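Local coordinates for protein beta-methylmalyl-CoA dehydratase (Chloroflexus aurantiacus, PDB 4E3E) that catalyses the reversible dehydration of beta-methylmalyl-CoA to mesaconyl-CoA, a step of the glyoxylate assimilation cycle that regenerates acetyl-CoA and produces pyruvate, at residues G92-A97 with V139-R144; T107-I112 with V127-V132; D167-T172 with A273-R278. One frame throughout, in Å; residues are numbered along the deposited sequence.

Interaction 1: G92-A97 with V139-R144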
ATOM      1  N   GLY A  92      -0.928  -2.048  31.546  1.00 25.22           N
ATOM      2  CA  GLY A  92      -1.445  -0.697  31.759  1.00 25.29           C
ATOM      3  C   GLY A  92      -1.499   0.118  30.485  1.00 27.56           C
ATOM      4  O   GLY A  92      -1.184   1.313  30.489  1.00 30.00           O
ATOM      5  N   GLY A  93      -1.890  -0.529  29.389  1.00 28.03           N
ATOM      6  CA  GLY A  93      -2.031   0.156  28.103  1.00 25.21           C
ATOM      7  C   GLY A  93      -3.359   0.870  28.034  1.00 26.34           C
ATOM      8  O   GLY A  93      -4.369   0.249  27.712  1.00 29.49           O
ATOM      9  N   ARG A  94      -3.363   2.169  28.348  1.00 24.78           N
ATOM     10  CA  ARG A  94      -4.595   2.964  28.411  1.00 26.65           C
ATOM     11  C   ARG A  94      -4.688   3.893  27.194  1.00 26.75           C
ATOM     12  O   ARG A  94      -3.805   4.735  26.999  1.00 28.02           O
ATOM     13  CB  ARG A  94      -4.612   3.802  29.698  1.00 23.00           C
ATOM     14  CG  ARG A  94      -5.859   4.668  29.873  1.00 26.42           C
ATOM     15  CD  ARG A  94      -5.717   5.593  31.069  1.00 28.69           C
ATOM     16  NE  ARG A  94      -4.635   6.557  30.876  1.00 29.08           N
ATOM     17  CZ  ARG A  94      -4.777   7.742  30.289  1.00 31.52           C
ATOM     18  NH1 ARG A  94      -5.964   8.122  29.827  1.00 28.00           N
ATOM     19  NH2 ARG A  94      -3.730   8.550  30.170  1.00 34.48           N
ATOM     20  N   PHE A  95      -5.741   3.738  26.382  1.00 24.32           N
ATOM     21  CA  PHE A  95      -5.994   4.676  25.276  1.00 24.89           C
ATOM     22  C   PHE A  95      -6.634   5.941  25.832  1.00 25.14           C
ATOM     23  O   PHE A  95      -7.488   5.863  26.701  1.00 32.25           O
ATOM     24  CB  PHE A  95      -6.826   4.016  24.157  1.00 19.67           C
ATOM     25  CG  PHE A  95      -6.033   2.983  23.375  1.00 21.56           C
ATOM     26  CD1 PHE A  95      -5.265   3.361  22.264  1.00 25.40           C
ATOM     27  CD2 PHE A  95      -6.007   1.652  23.778  1.00 21.85           C
ATOM     28  CE1 PHE A  95      -4.498   2.414  21.570  1.00 25.17           C
ATOM     29  CE2 PHE A  95      -5.255   0.704  23.080  1.00 22.90           C
ATOM     30  CZ  PHE A  95      -4.492   1.084  21.980  1.00 23.71           C
ATOM     31  N   GLY A  96      -6.184   7.103  25.369  1.00 26.07           N
ATOM     32  CA  GLY A  96      -6.607   8.384  25.938  1.00 26.90           C
ATOM     33  C   GLY A  96      -7.463   9.131  24.926  1.00 29.67           C
ATOM     34  O   GLY A  96      -8.507   8.640  24.520  1.00 31.61           O
ATOM     35  N   ALA A  97      -7.024  10.312  24.499  1.00 29.99           N
ATOM     36  CA  ALA A  97      -7.768  11.070  23.492  1.00 32.18           C
ATOM     37  C   ALA A  97      -7.844  10.320  22.160  1.00 27.99           C
ATOM     38  O   ALA A  97      -6.904   9.609  21.760  1.00 25.54           O
ATOM     39  CB  ALA A  97      -7.162  12.455  23.297  1.00 31.19           C
ATOM     40  N   VAL A 139      -2.638  10.118  24.038  1.00 26.86           N
ATOM     41  CA  VAL A 139      -3.530   9.301  23.229  1.00 26.86           C
ATOM     42  C   VAL A 139      -3.322   7.840  23.602  1.00 24.97           C
ATOM     43  O   VAL A 139      -4.197   6.997  23.375  1.00 25.55           O
ATOM     44  CB  VAL A 139      -3.320   9.534  21.706  1.00 23.93           C
ATOM     45  CG1 VAL A 139      -3.550  11.023  21.364  1.00 20.87           C
ATOM     46  CG2 VAL A 139      -1.945   9.065  21.258  1.00 23.87           C
ATOM     47  N   LEU A 140      -2.165   7.559  24.193  1.00 23.82           N
ATOM     48  CA  LEU A 140      -1.826   6.213  24.620  1.00 24.80           C
ATOM     49  C   LEU A 140      -0.652   6.250  25.586  1.00 26.71           C
ATOM     50  O   LEU A 140       0.330   6.971  25.366  1.00 27.11           O
ATOM     51  CB  LEU A 140      -1.448   5.363  23.412  1.00 22.53           C
ATOM     52  CG  LEU A 140      -0.888   3.954  23.660  1.00 24.54           C
ATOM     53  CD1 LEU A 140      -1.930   3.068  24.336  1.00 22.23           C
ATOM     54  CD2 LEU A 140      -0.401   3.333  22.355  1.00 23.83           C
ATOM     55  N   GLU A 141      -0.770   5.478  26.658  1.00 27.00           N
ATOM     56  CA  GLU A 141       0.373   5.155  27.512  1.00 28.34           C
ATOM     57  C   GLU A 141       0.352   3.659  27.832  1.00 26.42           C
ATOM     58  O   GLU A 141      -0.712   3.052  27.911  1.00 28.33           O
ATOM     59  CB  GLU A 141       0.376   5.998  28.795  1.00 27.61           C
ATOM     60  CG  GLU A 141      -0.824   5.756  29.706  1.00 31.95           C
ATOM     61  CD  GLU A 141      -0.746   6.545  30.997  1.00 41.65           C
ATOM     62  OE1 GLU A 141       0.357   6.691  31.555  1.00 39.51           O
ATOM     63  OE2 GLU A 141      -1.788   7.026  31.457  1.00 50.49           O
ATOM     64  N   TYR A 142       1.521   3.067  28.011  1.00 27.79           N
ATOM     65  CA  TYR A 142       1.607   1.650  28.374  1.00 29.54           C
ATOM     66  C   TYR A 142       2.983   1.367  28.968  1.00 30.11           C
ATOM     67  O   TYR A 142       3.906   2.194  28.872  1.00 29.90           O
ATOM     68  CB  TYR A 142       1.340   0.732  27.165  1.00 28.97           C
ATOM     69  CG  TYR A 142       2.342   0.912  26.044  1.00 30.62           C
ATOM     70  CD1 TYR A 142       3.591   0.294  26.095  1.00 27.76           C
ATOM     71  CD2 TYR A 142       2.046   1.715  24.939  1.00 32.11           C
ATOM     72  CE1 TYR A 142       4.527   0.474  25.080  1.00 31.03           C
ATOM     73  CE2 TYR A 142       2.970   1.902  23.919  1.00 31.55           C
ATOM     74  CZ  TYR A 142       4.213   1.279  23.998  1.00 27.52           C
ATOM     75  OH  TYR A 142       5.148   1.453  23.002  1.00 28.14           O
ATOM     76  N   ILE A 143       3.105   0.198  29.583  1.00 27.15           N
ATOM     77  CA  ILE A 143       4.376  -0.295  30.062  1.00 27.43           C
ATOM     78  C   ILE A 143       4.706  -1.512  29.222  1.00 27.79           C
ATOM     79  O   ILE A 143       3.832  -2.319  28.913  1.00 30.26           O
ATOM     80  CB  ILE A 143       4.293  -0.685  31.554  1.00 26.95           C
ATOM     81  CG1 ILE A 143       4.121   0.569  32.423  1.00 27.09           C
ATOM     82  CG2 ILE A 143       5.511  -1.497  31.987  1.00 29.86           C
ATOM     83  CD1 ILE A 143       3.552   0.262  33.787  1.00 30.84           C
ATOM     84  N   ARG A 144       5.960  -1.637  28.816  1.00 26.34           N
ATOM     85  CA  ARG A 144       6.400  -2.876  28.213  1.00 26.97           C
ATOM     86  C   ARG A 144       7.766  -3.199  28.772  1.00 29.82           C
ATOM     87  O   ARG A 144       8.466  -2.309  29.283  1.00 30.98           O
ATOM     88  CB  ARG A 144       6.386  -2.808  26.666  1.00 25.13           C
ATOM     89  CG  ARG A 144       7.572  -2.126  25.984  1.00 27.22           C
ATOM     90  CD  ARG A 144       7.460  -2.310  24.479  1.00 26.69           C
ATOM     91  NE  ARG A 144       8.372  -1.491  23.676  1.00 25.52           N
ATOM     92  CZ  ARG A 144       9.337  -1.980  22.895  1.00 29.11           C
ATOM     93  NH1 ARG A 144       9.556  -3.302  22.811  1.00 29.57           N
ATOM     94  NH2 ARG A 144      10.089  -1.143  22.182  1.00 29.28           N
TER
HETATM   95  O   HOH W   1      -6.191   7.033  21.450  1.00 35.29           O
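Within the hot-dog sheet of this MaoC-like enzyme, Arg94 and Glu141 sit opposite each other as an antiparallel hydrogen-bonded pair joining strands 84-95 and 138-149. The Arg94 N to Glu141 O bond is 2.8 Å, and the return bond from Glu141 N to Arg94 O is 3.1 Å. Their side chains share one face of the sheet and meet in a salt bridge. The Arg94 guanidinium presents its side, with NE 2.9 Å and NH2 2.8 Å from the single oxygen Glu141 OE2. That oxygen lies in the guanidinium plane, while the two flat groups stand 81° apart: OE2 offers its anti lone pair to NE, and NH2 comes in from above the carboxylate plane. With Glu141 CG between the backbone N and the carbonyl carbon (chi1 63°) and the chain extended beyond it, the carboxylate is carried to the guanidinium. The other oxygen, OE1, bonds to His128 NE2 on strand 122-132.

On the opposite face, Leu140 and Phe95 lie side by side. Leu140 CD1 rests over the middle of the Phe95 ring as a CH-pi contact, 3.9 Å from its centroid. Both side chains look onto helix 65-80, Phe95 on Ser65 and Leu140 on Phe69, the helix that the sheet wraps in this fold. Gly93 brings its CA to 3.5 Å from Tyr142 CB.

Beyond the strand end, Gly96 N donates to Val139 O at 2.8 Å, and a water donating to both Ala97 O and Val139 O closes the corner. Gly96 and Ala97 belong to a substrate-binding stretch inferred by similarity, so these bonds fix the backbone where it probably meets the substrate. With Arg94 on one oxygen and His128 on the other, the Glu141 carboxylate is likely to stay ionised and to link three neighbouring strands.

Interaction 2: T107-I112 with V127-V132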
ATOM      1  N   THR A 107       6.401  10.447  20.870  1.00 36.43           N
ATOM      2  CA  THR A 107       6.511   9.450  21.925  1.00 35.36           C
ATOM      3  C   THR A 107       7.733   9.717  22.807  1.00 30.03           C
ATOM      4  O   THR A 107       8.789  10.165  22.334  1.00 31.20           O
ATOM      5  CB  THR A 107       6.525   8.022  21.333  1.00 33.79           C
ATOM      6  OG1 THR A 107       5.383   7.858  20.483  1.00 38.33           O
ATOM      7  CG2 THR A 107       6.450   6.954  22.451  1.00 28.56           C
ATOM      8  N   THR A 108       7.572   9.477  24.101  1.00 28.09           N
ATOM      9  CA  THR A 108       8.700   9.504  25.024  1.00 28.35           C
ATOM     10  C   THR A 108       8.593   8.253  25.854  1.00 31.34           C
ATOM     11  O   THR A 108       7.486   7.755  26.074  1.00 32.69           O
ATOM     12  CB  THR A 108       8.656  10.720  25.960  1.00 30.96           C
ATOM     13  OG1 THR A 108       7.509  10.604  26.799  1.00 34.37           O
ATOM     14  CG2 THR A 108       8.562  12.018  25.169  1.00 27.74           C
ATOM     15  N   SER A 109       9.738   7.735  26.294  1.00 27.48           N
ATOM     16  CA  SER A 109       9.790   6.569  27.174  1.00 25.16           C
ATOM     17  C   SER A 109      10.616   6.867  28.422  1.00 28.43           C
ATOM     18  O   SER A 109      11.650   7.546  28.352  1.00 28.67           O
ATOM     19  CB  SER A 109      10.396   5.353  26.458  1.00 23.51           C
ATOM     20  OG  SER A 109       9.549   4.923  25.410  1.00 25.93           O
ATOM     21  N   LYS A 110      10.157   6.347  29.558  1.00 27.92           N
ATOM     22  CA  LYS A 110      10.898   6.436  30.804  1.00 32.55           C
ATOM     23  C   LYS A 110      11.290   5.040  31.284  1.00 34.07           C
ATOM     24  O   LYS A 110      10.474   4.132  31.267  1.00 32.53           O
ATOM     25  CB  LYS A 110      10.049   7.117  31.863  1.00 32.96           C
ATOM     26  CG  LYS A 110      10.785   7.362  33.167  1.00 32.82           C
ATOM     27  CD  LYS A 110       9.842   8.047  34.138  1.00 20.71           C
ATOM     28  CE  LYS A 110      10.582   9.045  34.954  1.00 27.29           C
ATOM     29  NZ  LYS A 110      10.705   8.619  36.377  1.00 54.84           N
ATOM     30  N   VAL A 111      12.538   4.874  31.711  1.00 34.31           N
ATOM     31  CA  VAL A 111      12.974   3.610  32.292  1.00 34.38           C
ATOM     32  C   VAL A 111      12.478   3.533  33.739  1.00 36.65           C
ATOM     33  O   VAL A 111      12.814   4.389  34.573  1.00 36.27           O
ATOM     34  CB  VAL A 111      14.503   3.441  32.230  1.00 35.07           C
ATOM     35  CG1 VAL A 111      14.922   2.113  32.847  1.00 34.80           C
ATOM     36  CG2 VAL A 111      14.986   3.539  30.792  1.00 33.33           C
ATOM     37  N   ILE A 112      11.662   2.517  34.017  1.00 35.61           N
ATOM     38  CA  ILE A 112      11.055   2.341  35.337  1.00 36.55           C
ATOM     39  C   ILE A 112      11.482   1.028  35.980  1.00 35.93           C
ATOM     40  O   ILE A 112      11.042   0.699  37.078  1.00 37.09           O
ATOM     41  CB  ILE A 112       9.507   2.405  35.281  1.00 39.14           C
ATOM     42  CG1 ILE A 112       8.931   1.268  34.409  1.00 35.78           C
ATOM     43  CG2 ILE A 112       9.047   3.789  34.831  1.00 35.64           C
ATOM     44  CD1 ILE A 112       7.434   1.050  34.573  1.00 31.04           C
ATOM     45  N   VAL A 127       9.939  -0.100  30.522  1.00 33.89           N
ATOM     46  CA  VAL A 127       9.713   1.288  30.102  1.00 31.45           C
ATOM     47  C   VAL A 127       8.244   1.695  30.194  1.00 28.46           C
ATOM     48  O   VAL A 127       7.349   0.879  29.969  1.00 28.06           O
ATOM     49  CB  VAL A 127      10.239   1.567  28.667  1.00 31.44           C
ATOM     50  CG1 VAL A 127      11.754   1.379  28.598  1.00 34.73           C
ATOM     51  CG2 VAL A 127       9.519   0.709  27.625  1.00 27.81           C
ATOM     52  N   HIS A 128       8.007   2.957  30.545  1.00 28.12           N
ATOM     53  CA  HIS A 128       6.692   3.549  30.437  1.00 27.62           C
ATOM     54  C   HIS A 128       6.745   4.433  29.222  1.00 29.44           C
ATOM     55  O   HIS A 128       7.446   5.447  29.228  1.00 28.41           O
ATOM     56  CB  HIS A 128       6.377   4.351  31.702  1.00 29.70           C
ATOM     57  CG  HIS A 128       5.002   4.998  31.710  1.00 28.65           C
ATOM     58  ND1 HIS A 128       4.784   6.221  32.230  1.00 34.11           N
ATOM     59  CD2 HIS A 128       3.772   4.547  31.250  1.00 28.71           C
ATOM     60  CE1 HIS A 128       3.481   6.539  32.113  1.00 31.48           C
ATOM     61  NE2 HIS A 128       2.859   5.511  31.520  1.00 31.78           N
ATOM     62  N   SER A 129       6.038   4.044  28.158  1.00 28.42           N
ATOM     63  CA  SER A 129       5.981   4.844  26.914  1.00 25.76           C
ATOM     64  C   SER A 129       4.673   5.629  26.810  1.00 26.90           C
ATOM     65  O   SER A 129       3.590   5.098  27.090  1.00 28.36           O
ATOM     66  CB  SER A 129       6.147   3.957  25.683  1.00 25.00           C
ATOM     67  OG  SER A 129       7.419   3.350  25.670  1.00 26.22           O
ATOM     68  N   VAL A 130       4.782   6.890  26.400  1.00 25.72           N
ATOM     69  CA  VAL A 130       3.642   7.804  26.367  1.00 25.39           C
ATOM     70  C   VAL A 130       3.596   8.493  25.000  1.00 28.60           C
ATOM     71  O   VAL A 130       4.588   9.105  24.566  1.00 31.82           O
ATOM     72  CB  VAL A 130       3.762   8.841  27.497  1.00 23.74           C
ATOM     73  CG1 VAL A 130       2.624   9.874  27.443  1.00 23.23           C
ATOM     74  CG2 VAL A 130       3.800   8.141  28.862  1.00 25.63           C
ATOM     75  N   GLY A 131       2.462   8.366  24.308  1.00 25.41           N
ATOM     76  CA  GLY A 131       2.267   9.026  23.016  1.00 25.27           C
ATOM     77  C   GLY A 131       1.310  10.170  23.226  1.00 25.67           C
ATOM     78  O   GLY A 131       0.282   9.974  23.857  1.00 26.30           O
ATOM     79  N   VAL A 132       1.654  11.359  22.724  1.00 23.95           N
ATOM     80  CA  VAL A 132       0.797  12.534  22.834  1.00 27.09           C
ATOM     81  C   VAL A 132       0.472  13.058  21.441  1.00 28.92           C
ATOM     82  O   VAL A 132       1.210  12.805  20.489  1.00 28.15           O
ATOM     83  CB  VAL A 132       1.417  13.684  23.702  1.00 26.39           C
ATOM     84  CG1 VAL A 132       1.607  13.232  25.149  1.00 27.73           C
ATOM     85  CG2 VAL A 132       2.736  14.197  23.134  1.00 29.36           C
TER
HETATM   86  O   HOH W   2       5.114  11.725  24.981  1.00 48.13           O
HETATM   87  O   HOH W   3       7.489   8.601  28.991  1.00 55.69           O
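Ser109 OG has two hydrogen-bond partners, Ser129 OG across the contact at 2.7 Å and His22 NE2 of the adjoining edge strand 19-27. The two serines form a non-hydrogen-bonded pair of the beta hairpin made by strands 104-116 and 122-132, part of the hot-dog sheet. Each OG lies anti to its own carbonyl carbon (chi1 -66° in Ser109, -64° in Ser129), which turns the two hydroxyls to one another. Both side chains are buried and touch Thr76 of helix 65-80.

On either side of the serines the backbone is tied by regular antiparallel bonds. Thr108 N reaches Val130 O and Val130 N reaches Thr108 O, and two residues further along Lys110 N donates to His128 O at 2.9 Å while His128 N donates to Lys110 O at 2.8 Å.

The face bearing Thr108, Lys110, His128 and Val130 is more open. Here Thr108 and Val130 lie alongside each other, and Val130 CG2 sits over one face of the His128 imidazole, offset toward its rim. The Lys110 chain leads off from the partner strand, whereas the His128 ring leans toward Glu141 of strand 138-149, the partner of its NE2. Ile112 CG2 approaches His128 CB to 4.2 Å. At the buried face the valines make a looser contact, Val111 CG2 to Val127 CG1 at 4.5 Å.

Water supplements the backbone ladder near Thr108: one molecule links Thr108 OG1 to His128 O, and a second bridges the same hydroxyl to Val130 O, donating to that carbonyl at 2.7 Å.

Interaction 3: D167-T172 with A273-R278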
ATOM      1  N   ASP A 167      -2.542  -5.508  36.692  1.00 29.98           N
ATOM      2  CA  ASP A 167      -3.060  -6.674  35.975  1.00 30.60           C
ATOM      3  C   ASP A 167      -3.907  -6.247  34.768  1.00 29.37           C
ATOM      4  O   ASP A 167      -3.966  -6.946  33.758  1.00 29.88           O
ATOM      5  CB  ASP A 167      -3.891  -7.538  36.914  1.00 31.96           C
ATOM      6  CG  ASP A 167      -4.516  -8.726  36.219  1.00 30.31           C
ATOM      7  OD1 ASP A 167      -3.814  -9.726  35.960  1.00 37.04           O
ATOM      8  OD2 ASP A 167      -5.720  -8.658  35.937  1.00 33.30           O
ATOM      9  N   SER A 168      -4.565  -5.096  34.883  1.00 28.24           N
ATOM     10  CA  SER A 168      -5.424  -4.589  33.820  1.00 27.92           C
ATOM     11  C   SER A 168      -5.553  -3.087  34.013  1.00 29.72           C
ATOM     12  O   SER A 168      -5.271  -2.576  35.103  1.00 32.92           O
ATOM     13  CB  SER A 168      -6.820  -5.239  33.888  1.00 28.70           C
ATOM     14  OG  SER A 168      -7.445  -5.012  35.153  1.00 32.38           O
ATOM     15  N   VAL A 169      -5.969  -2.387  32.963  1.00 28.56           N
ATOM     16  CA  VAL A 169      -6.376  -0.991  33.092  1.00 28.87           C
ATOM     17  C   VAL A 169      -7.750  -0.985  33.767  1.00 29.48           C
ATOM     18  O   VAL A 169      -8.678  -1.603  33.252  1.00 29.89           O
ATOM     19  CB  VAL A 169      -6.460  -0.293  31.714  1.00 28.28           C
ATOM     20  CG1 VAL A 169      -7.004   1.132  31.859  1.00 26.19           C
ATOM     21  CG2 VAL A 169      -5.092  -0.294  31.020  1.00 24.95           C
ATOM     22  N   PRO A 170      -7.890  -0.295  34.926  1.00 29.84           N
ATOM     23  CA  PRO A 170      -9.193  -0.272  35.611  1.00 32.56           C
ATOM     24  C   PRO A 170     -10.297   0.347  34.751  1.00 30.77           C
ATOM     25  O   PRO A 170     -10.052   1.310  34.018  1.00 28.28           O
ATOM     26  CB  PRO A 170      -8.944   0.616  36.839  1.00 31.93           C
ATOM     27  CG  PRO A 170      -7.472   0.581  37.050  1.00 30.91           C
ATOM     28  CD  PRO A 170      -6.848   0.416  35.690  1.00 30.33           C
ATOM     29  N   VAL A 171     -11.501  -0.205  34.861  1.00 30.47           N
ATOM     30  CA  VAL A 171     -12.644   0.264  34.091  1.00 31.82           C
ATOM     31  C   VAL A 171     -12.899   1.766  34.344  1.00 32.83           C
ATOM     32  O   VAL A 171     -13.381   2.482  33.462  1.00 32.73           O
ATOM     33  CB  VAL A 171     -13.896  -0.623  34.357  1.00 38.30           C
ATOM     34  CG1 VAL A 171     -14.523  -0.336  35.717  1.00 38.30           C
ATOM     35  CG2 VAL A 171     -14.924  -0.449  33.256  1.00 40.97           C
ATOM     36  N   THR A 172     -12.522   2.242  35.532  1.00 30.03           N
ATOM     37  CA  THR A 172     -12.674   3.655  35.879  1.00 30.63           C
ATOM     38  C   THR A 172     -11.651   4.539  35.157  1.00 29.08           C
ATOM     39  O   THR A 172     -11.805   5.754  35.141  1.00 32.51           O
ATOM     40  CB  THR A 172     -12.565   3.874  37.396  1.00 34.44           C
ATOM     41  OG1 THR A 172     -11.405   3.189  37.883  1.00 41.64           O
ATOM     42  CG2 THR A 172     -13.807   3.320  38.107  1.00 37.11           C
ATOM     43  N   ALA A 273      -8.266  -0.580  26.067  1.00 25.68           N
ATOM     44  CA  ALA A 273      -7.095  -0.879  26.872  1.00 26.02           C
ATOM     45  C   ALA A 273      -6.433  -2.164  26.428  1.00 25.93           C
ATOM     46  O   ALA A 273      -7.102  -3.078  25.935  1.00 28.51           O
ATOM     47  CB  ALA A 273      -7.470  -1.000  28.348  1.00 27.38           C
ATOM     48  N   ILE A 274      -5.121  -2.229  26.628  1.00 26.45           N
ATOM     49  CA  ILE A 274      -4.366  -3.479  26.528  1.00 27.70           C
ATOM     50  C   ILE A 274      -3.880  -3.857  27.933  1.00 27.90           C
ATOM     51  O   ILE A 274      -3.169  -3.087  28.574  1.00 29.59           O
ATOM     52  CB  ILE A 274      -3.172  -3.345  25.569  1.00 24.98           C
ATOM     53  CG1 ILE A 274      -3.684  -3.086  24.147  1.00 25.98           C
ATOM     54  CG2 ILE A 274      -2.312  -4.607  25.604  1.00 25.90           C
ATOM     55  CD1 ILE A 274      -2.659  -2.464  23.217  1.00 24.66           C
ATOM     56  N   ASN A 275      -4.270  -5.042  28.394  1.00 26.71           N
ATOM     57  CA  ASN A 275      -3.956  -5.500  29.759  1.00 27.15           C
ATOM     58  C   ASN A 275      -2.688  -6.337  29.809  1.00 27.64           C
ATOM     59  O   ASN A 275      -1.872  -6.208  30.730  1.00 29.08           O
ATOM     60  CB  ASN A 275      -5.135  -6.301  30.316  1.00 24.55           C
ATOM     61  CG  ASN A 275      -6.447  -5.551  30.185  1.00 28.05           C
ATOM     62  OD1 ASN A 275      -7.432  -6.067  29.627  1.00 33.87           O
ATOM     63  ND2 ASN A 275      -6.458  -4.321  30.658  1.00 20.74           N
ATOM     64  N   SER A 276      -2.521  -7.200  28.820  1.00 25.90           N
ATOM     65  CA  SER A 276      -1.275  -7.950  28.695  1.00 29.16           C
ATOM     66  C   SER A 276      -1.204  -8.526  27.301  1.00 32.84           C
ATOM     67  O   SER A 276      -2.209  -8.552  26.579  1.00 29.68           O
ATOM     68  CB  SER A 276      -1.153  -9.042  29.765  1.00 33.57           C
ATOM     69  OG  SER A 276      -2.052 -10.092  29.500  1.00 39.25           O
ATOM     70  N   GLY A 277      -0.012  -8.969  26.920  1.00 30.58           N
ATOM     71  CA  GLY A 277       0.235  -9.453  25.579  1.00 25.32           C
ATOM     72  C   GLY A 277       1.517 -10.235  25.632  1.00 29.04           C
ATOM     73  O   GLY A 277       2.540  -9.737  26.112  1.00 35.97           O
ATOM     74  N   ARG A 278       1.454 -11.470  25.166  1.00 30.06           N
ATOM     75  CA  ARG A 278       2.627 -12.316  25.066  1.00 32.11           C
ATOM     76  C   ARG A 278       2.731 -12.848  23.648  1.00 31.30           C
ATOM     77  O   ARG A 278       1.768 -13.427  23.128  1.00 27.70           O
ATOM     78  CB  ARG A 278       2.532 -13.486  26.034  1.00 35.14           C
ATOM     79  CG  ARG A 278       3.264 -13.267  27.347  1.00 25.97           C
ATOM     80  CD  ARG A 278       2.994 -14.378  28.356  1.00 22.32           C
ATOM     81  NE  ARG A 278       1.588 -14.291  28.765  1.00 50.75           N
ATOM     82  CZ  ARG A 278       1.086 -14.679  29.936  1.00 64.25           C
ATOM     83  NH1 ARG A 278       1.864 -15.204  30.878  1.00 80.16           N
ATOM     84  NH2 ARG A 278      -0.216 -14.538  30.159  1.00 71.84           N
TER
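The flat amide of Asn275 lies against the chain at Asp167 to Val169, with Ser168 CB over one of its faces. Chi1 of -51° sets Asn275 CG beside the backbone N, with Ser168 CB 3.7 Å from CG. The nitrogen and oxygen of this amide are probably exchanged in the model. Its arm nearest Val169, built as ND2, is 3.0 Å from Val169 N, and with the amide turned back this may be a hydrogen bond. Lower down the side chain, Asn275 CB is 3.7 Å from Asp167 O.

Next to the amide the contact turns apolar: Ala273 CB meets Val169 CB and CG2, each at 3.6 Å. The linker loop following strand 138-149 is thus laid on strand 270-278, whose Asn275 and Ser276 form a classic beta bulge opposite Asp343. Arg311 of strand 307-318 touches Ser168 and Asn275 and makes a salt bridge with Asp167 OD2.

An alanine in place of Asn275 would probably leave Val169 N without the mate the amide may provide and open a gap under Ser168. An amide contact that may include a hydrogen bond, a small apolar patch and the Asp167 salt bridge to Arg311 together probably hold the loop, with no clear backbone bond between the two segments.

In the fold
All three contacts bear on one antiparallel sheet, but at different depths and by different means. Interactions 1 and 2 join neighbouring strands through backbone ladders; they abut where strands 122-132 and 138-149 pair, Leu140 O accepting from Gly131 N. Both are partly buried, with one face toward helix 65-80 and a more exposed polar face. Interaction 3 is smaller and more buried, and relies on side chains holding a loop instead of a ladder. It adjoins interaction 1, since Gly93 O accepts from Ile274 N and also touches Val169 CG2, at the seam of strands 84-95 and 270-278. Interaction 2, about 17 Å from interaction 3 between centres, lies toward the outer edge.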